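Local atomic coordinates of ABC transporter periplasmic peptide-binding protein (Pseudoalteromonas, PDB entry 4QFL), a protein that binds dipeptides in the periplasm, here Ala-Phe, and probably delivers them to an ABC transporter for uptake. Residues S90-L95 against Q162-L167; N114-I119 against I155-D160. All blocks are in the same frame, centred on the assembly; numbering follows the deposited sequence.

Contact 1 (S90-L95 against Q162-L167); sequences SVTFTL and QVRFEL
Strands 90-95 and 162-167 are the two central strands of a four-stranded antiparallel sheet, and Val91 with Phe165 and Phe93 with Val163 are its hydrogen-bonded pairs here. Each pair closes a ring of two N-H to O=C bonds; the one from Phe165 N to Val91 O measures 2.7 Å. Between them Thr92 faces Arg164 as a non-hydrogen-bonded pair with CA atoms 4.1 Å apart. On the face of Val91, Phe93, Val163 and Phe165 the contact is apolar. The two phenylalanine rings belong to different pairs, so they meet diagonally: CD2 of Phe93 comes to 3.5 Å from CE1 of Phe165, with the planes at 75° and the approach oblique.

The other face is polar. Ser90 has OG anti to its carbonyl carbon (chi1 -61°), and from there the hydroxyl donates to Glu166 OE1 at 2.6 Å, arriving on the syn side but 30° out of the carboxylate plane. NE of Arg164 is placed against the other oxygen, OE2, in a salt bridge whose modelled distance is too short to trust. A water links Arg164 NH1, from which it accepts, to Thr92 OG1, 2.9 Å from the water oxygen. Gln162, its CG anti to the backbone N, lays its chain over CG2 of Thr92, CD at 3.6 Å, and ends in a weak bond from NE2 to Thr94 OG1.

Strand 79-84 pairs with the outer side of 90-95, and strand 152-159 with that of 162-167. Over the apolar face, helix 174-178 brings Phe174, Leu175 and Met178 against Val91, Phe93 and Phe165, while helix 115-126 covers Val163 and Leu95 with Val118.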
loop_
_atom_site.group_PDB
_atom_site.type_symbol
_atom_site.label_atom_id
_atom_site.label_comp_id
_atom_site.label_asym_id
_atom_site.label_seq_id
_atom_site.Cartn_x
_atom_site.Cartn_y
_atom_site.Cartn_z
ATOM N N SER A 90 13.337 19.853 12.475
ATOM C CA SER A 90 13.998 20.252 11.239
ATOM C C SER A 90 14.766 19.073 10.663
ATOM O O SER A 90 15.586 18.463 11.347
ATOM C CB SER A 90 14.953 21.427 11.475
ATOM O OG SER A 90 14.254 22.564 11.956
ATOM N N VAL A 91 14.486 18.747 9.407
ATOM C CA VAL A 91 15.206 17.689 8.724
ATOM C C VAL A 91 15.834 18.271 7.462
ATOM O O VAL A 91 15.145 18.792 6.587
ATOM C CB VAL A 91 14.289 16.484 8.375
ATOM C CG1 VAL A 91 15.122 15.276 7.943
ATOM C CG2 VAL A 91 13.393 16.126 9.556
ATOM N N THR A 92 17.154 18.192 7.388
ATOM C CA THR A 92 17.903 18.723 6.270
ATOM C C THR A 92 18.293 17.587 5.348
ATOM O O THR A 92 18.877 16.591 5.781
ATOM C CB THR A 92 19.170 19.426 6.774
ATOM O OG1 THR A 92 18.800 20.514 7.627
ATOM C CG2 THR A 92 19.998 19.955 5.620
ATOM N N PHE A 93 17.955 17.725 4.075
ATOM C CA PHE A 93 18.402 16.783 3.056
ATOM C C PHE A 93 19.427 17.442 2.145
ATOM O O PHE A 93 19.179 18.516 1.608
ATOM C CB PHE A 93 17.218 16.323 2.190
ATOM C CG PHE A 93 16.212 15.478 2.919
ATOM C CD1 PHE A 93 16.352 14.098 2.969
ATOM C CD2 PHE A 93 15.120 16.058 3.532
ATOM C CE1 PHE A 93 15.429 13.319 3.632
ATOM C CE2 PHE A 93 14.191 15.281 4.199
ATOM C CZ PHE A 93 14.346 13.909 4.245
ATOM N N THR A 94 20.573 16.796 1.970
ATOM C CA THR A 94 21.525 17.196 0.938
ATOM C C THR A 94 21.197 16.388 -0.303
ATOM O O THR A 94 20.955 15.190 -0.209
ATOM C CB THR A 94 22.993 16.892 1.331
ATOM O OG1 THR A 94 23.253 17.361 2.655
ATOM C CG2 THR A 94 23.951 17.559 0.362
ATOM N N LEU A 95 21.206 17.030 -1.463
ATOM C CA LEU A 95 20.706 16.394 -2.675
ATOM C C LEU A 95 21.780 16.084 -3.703
ATOM O O LEU A 95 22.733 16.843 -3.878
ATOM C CB LEU A 95 19.618 17.247 -3.333
ATOM C CG LEU A 95 18.504 17.815 -2.456
ATOM C CD1 LEU A 95 17.626 18.732 -3.301
ATOM C CD2 LEU A 95 17.683 16.709 -1.799
ATOM N N GLN A 162 20.432 21.604 -1.308
ATOM C CA GLN A 162 20.127 21.279 0.079
ATOM C C GLN A 162 18.838 21.982 0.509
ATOM O O GLN A 162 18.626 23.161 0.212
ATOM C CB GLN A 162 21.289 21.634 1.007
ATOM C CG GLN A 162 21.042 21.268 2.466
ATOM C CD GLN A 162 22.235 21.540 3.359
ATOM O OE1 GLN A 162 22.394 22.636 3.880
ATOM N NE2 GLN A 162 23.069 20.540 3.547
ATOM N N VAL A 163 17.962 21.247 1.184
ATOM C CA VAL A 163 16.728 21.825 1.678
ATOM C C VAL A 163 16.562 21.433 3.122
ATOM O O VAL A 163 17.184 20.485 3.584
ATOM C CB VAL A 163 15.495 21.339 0.878
ATOM C CG1 VAL A 163 15.632 21.710 -0.590
ATOM C CG2 VAL A 163 15.306 19.830 1.046
ATOM N N ARG A 164 15.720 22.162 3.838
ATOM C CA ARG A 164 15.411 21.814 5.214
ATOM C C ARG A 164 13.897 21.842 5.439
ATOM O O ARG A 164 13.258 22.874 5.252
ATOM C CB ARG A 164 16.137 22.763 6.172
ATOM C CG ARG A 164 15.790 22.571 7.625
ATOM C CD ARG A 164 16.445 23.629 8.502
ATOM N NE ARG A 164 15.944 24.976 8.220
ATOM C CZ ARG A 164 16.696 25.976 7.770
ATOM N NH1 ARG A 164 17.990 25.783 7.554
ATOM N NH2 ARG A 164 16.157 27.170 7.541
ATOM N N PHE A 165 13.329 20.694 5.799
ATOM C CA PHE A 165 11.916 20.603 6.163
ATOM C C PHE A 165 11.713 21.121 7.594
ATOM O O PHE A 165 12.420 20.713 8.515
ATOM C CB PHE A 165 11.414 19.147 6.088
ATOM C CG PHE A 165 11.260 18.602 4.686
ATOM C CD1 PHE A 165 12.371 18.335 3.891
ATOM C CD2 PHE A 165 9.998 18.307 4.182
ATOM C CE1 PHE A 165 12.225 17.813 2.602
ATOM C CE2 PHE A 165 9.844 17.779 2.903
ATOM C CZ PHE A 165 10.960 17.535 2.110
ATOM N N GLU A 166 10.740 22.011 7.778
ATOM C CA GLU A 166 10.378 22.485 9.110
ATOM C C GLU A 166 9.032 21.887 9.520
ATOM O O GLU A 166 8.018 22.113 8.858
ATOM C CB GLU A 166 10.300 24.011 9.137
ATOM C CG GLU A 166 11.531 24.701 8.590
ATOM C CD GLU A 166 12.690 24.680 9.569
ATOM O OE1 GLU A 166 12.544 24.074 10.652
ATOM O OE2 GLU A 166 13.746 25.275 9.258
ATOM N N LEU A 167 9.027 21.127 10.610
ATOM C CA LEU A 167 7.808 20.481 11.091
ATOM C C LEU A 167 7.163 21.239 12.255
ATOM O O LEU A 167 7.847 21.918 13.030
ATOM C CB LEU A 167 8.105 19.043 11.519
ATOM C CG LEU A 167 8.953 18.234 10.537
ATOM C CD1 LEU A 167 9.139 16.810 11.032
ATOM C CD2 LEU A 167 8.343 18.256 9.142
HETATM O O HOH W 1 19.633 23.225 7.208
#

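Contact 2 (N114-I119 against I155-D160); sequences NADDVI and IVRVSD
Ile119 and Ile155 make the tight, apolar end of this contact between the first turn of helix 115-126 and the edge strand 152-159. Their side chains slide past each other in opposite directions, with CG1 of Ile119 at 3.9 Å from CG2 of Ile155. CD1 of Ile155 reaches the helix backbone at CA of Ile119 and O of Val118, and Phe122 and Phe126 of the same helix also pack on Ile155. Ile119 then crosses Arg157 at about a right angle, its CD1 touching CB of the arginine at 3.6 Å.

At the helix start the geometry is a capping box: Asn114 OD1 accepts from Asp116 N, and Asp117 OD2 from Asn114 N at 2.8 Å. Val158 and Ser159 form a classic beta bulge opposite Gln162 at the end of the strand, and just beyond it Asp160 O receives Ala115 N at 2.8 Å.

The outer side is polar and more exposed. Arg157, with CG anti to the backbone N (chi1 -172°), runs extended as far as NE, which donates to Asp116 OD1 at 2.9 Å in an almost straight bond. The oxygen lies in the guanidinium plane, but the donor stands above the carboxylate plane, the two planes being 55° apart. NH1 and NH2 both grip one oxygen, Asp160 OD1, NH2 at 2.7 Å on its anti lone pair. Replacing Asp116 by an alanine would probably leave NE of Arg157 without this acceptor and the guanidinium freer to turn, held chiefly by Asp160. CB of Ala115 lies over one face of the guanidinium and 3.3 Å from Ser159 O; the same CB also packs on Val163 of the neighbouring strand.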
loop_
_atom_site.group_PDB
_atom_site.type_symbol
_atom_site.label_atom_id
_atom_site.label_comp_id
_atom_site.label_asym_id
_atom_site.label_seq_id
_atom_site.Cartn_x
_atom_site.Cartn_y
_atom_site.Cartn_z
ATOM N N ASN A 114 17.156 19.660 -8.763
ATOM C CA ASN A 114 17.692 20.457 -7.662
ATOM C C ASN A 114 16.652 20.677 -6.581
ATOM O O ASN A 114 15.563 20.089 -6.626
ATOM C CB ASN A 114 18.256 21.796 -8.158
ATOM C CG ASN A 114 17.195 22.688 -8.763
ATOM O OD1 ASN A 114 16.044 22.688 -8.331
ATOM N ND2 ASN A 114 17.578 23.453 -9.784
ATOM N N ALA A 115 17.001 21.511 -5.606
ATOM C CA ALA A 115 16.138 21.795 -4.460
ATOM C C ALA A 115 14.730 22.253 -4.843
ATOM O O ALA A 115 13.772 21.986 -4.129
ATOM C CB ALA A 115 16.796 22.827 -3.557
ATOM N N ASP A 116 14.615 22.968 -5.958
ATOM C CA ASP A 116 13.327 23.481 -6.410
ATOM C C ASP A 116 12.308 22.369 -6.660
ATOM O O ASP A 116 11.111 22.550 -6.431
ATOM C CB ASP A 116 13.508 24.311 -7.676
ATOM C CG ASP A 116 14.148 25.650 -7.402
ATOM O OD1 ASP A 116 14.088 26.101 -6.240
ATOM O OD2 ASP A 116 14.691 26.258 -8.350
ATOM N N ASP A 117 12.792 21.228 -7.137
ATOM C CA ASP A 117 11.942 20.072 -7.422
ATOM C C ASP A 117 11.424 19.430 -6.146
ATOM O O ASP A 117 10.283 18.964 -6.078
ATOM C CB ASP A 117 12.725 19.055 -8.237
ATOM C CG ASP A 117 13.249 19.638 -9.531
ATOM O OD1 ASP A 117 12.420 20.104 -10.338
ATOM O OD2 ASP A 117 14.486 19.649 -9.727
ATOM N N VAL A 118 12.273 19.415 -5.127
ATOM C CA VAL A 118 11.896 18.867 -3.834
ATOM C C VAL A 118 10.834 19.743 -3.203
ATOM O O VAL A 118 9.798 19.255 -2.737
ATOM C CB VAL A 118 13.113 18.754 -2.911
ATOM C CG1 VAL A 118 12.705 18.283 -1.522
ATOM C CG2 VAL A 118 14.140 17.806 -3.525
ATOM N N ILE A 119 11.084 21.047 -3.206
ATOM C CA ILE A 119 10.151 21.982 -2.617
ATOM C C ILE A 119 8.819 21.932 -3.350
ATOM O O ILE A 119 7.767 21.952 -2.718
ATOM C CB ILE A 119 10.726 23.407 -2.567
ATOM C CG1 ILE A 119 12.050 23.386 -1.797
ATOM C CG2 ILE A 119 9.758 24.331 -1.879
ATOM C CD1 ILE A 119 12.956 24.574 -2.050
ATOM N N ILE A 155 9.438 24.149 3.602
ATOM C CA ILE A 155 10.713 23.572 3.231
ATOM C C ILE A 155 11.590 24.731 2.798
ATOM O O ILE A 155 11.295 25.406 1.808
ATOM C CB ILE A 155 10.575 22.599 2.049
ATOM C CG1 ILE A 155 9.436 21.615 2.298
ATOM C CG2 ILE A 155 11.904 21.877 1.789
ATOM C CD1 ILE A 155 9.178 20.677 1.142
ATOM N N VAL A 156 12.647 24.982 3.556
ATOM C CA VAL A 156 13.570 26.062 3.223
ATOM C C VAL A 156 14.480 25.633 2.091
ATOM O O VAL A 156 14.916 24.484 2.034
ATOM C CB VAL A 156 14.455 26.462 4.424
ATOM C CG1 VAL A 156 15.539 27.443 3.987
ATOM C CG2 VAL A 156 13.612 27.036 5.564
ATOM N N ARG A 157 14.760 26.569 1.193
ATOM C CA ARG A 157 15.756 26.357 0.167
ATOM C C ARG A 157 17.087 26.871 0.666
ATOM O O ARG A 157 17.416 28.042 0.465
ATOM C CB ARG A 157 15.382 27.114 -1.094
ATOM C CG ARG A 157 16.281 26.796 -2.265
ATOM C CD ARG A 157 16.028 27.746 -3.410
ATOM N NE ARG A 157 16.330 27.106 -4.677
ATOM C CZ ARG A 157 17.559 26.962 -5.153
ATOM N NH1 ARG A 157 18.594 27.432 -4.466
ATOM N NH2 ARG A 157 17.753 26.356 -6.317
ATOM N N VAL A 158 17.861 26.015 1.320
ATOM C CA VAL A 158 19.117 26.491 1.869
ATOM C C VAL A 158 20.145 26.661 0.761
ATOM O O VAL A 158 20.972 27.557 0.816
ATOM C CB VAL A 158 19.651 25.598 3.000
ATOM C CG1 VAL A 158 18.562 24.684 3.512
ATOM C CG2 VAL A 158 20.829 24.800 2.523
ATOM N N SER A 159 20.085 25.809 -0.253
ATOM C CA SER A 159 20.886 26.018 -1.452
ATOM C C SER A 159 20.391 25.164 -2.620
ATOM O O SER A 159 19.440 24.394 -2.477
ATOM C CB SER A 159 22.383 25.790 -1.189
ATOM O OG SER A 159 22.672 24.450 -0.836
ATOM N N ASP A 160 21.045 25.312 -3.770
ATOM C CA ASP A 160 20.643 24.618 -4.985
ATOM C C ASP A 160 20.449 23.120 -4.758
ATOM O O ASP A 160 19.595 22.497 -5.396
ATOM C CB ASP A 160 21.660 24.860 -6.101
ATOM C CG ASP A 160 21.490 26.224 -6.762
ATOM O OD1 ASP A 160 20.372 26.784 -6.712
ATOM O OD2 ASP A 160 22.471 26.736 -7.342
#

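In the fold
Of the four segments, strand 90-95 comes first from the N terminus, and helix 115-126 is the next regular element. The chain then passes through helix 141-145 to strand 152-159, where contact 2 closes a loop of 35 residues, and turns straight back into strand 162-167, which closes the longer loop of contact 1. Contact 2 is therefore nested inside contact 1, their centres about 8 Å apart. The bond between Val156 N and Arg164 O joins the two strands, while CD1 of Ile155 packs on Phe165. The two contacts tie the helix to the four-stranded sheet, well away from the chain's centre.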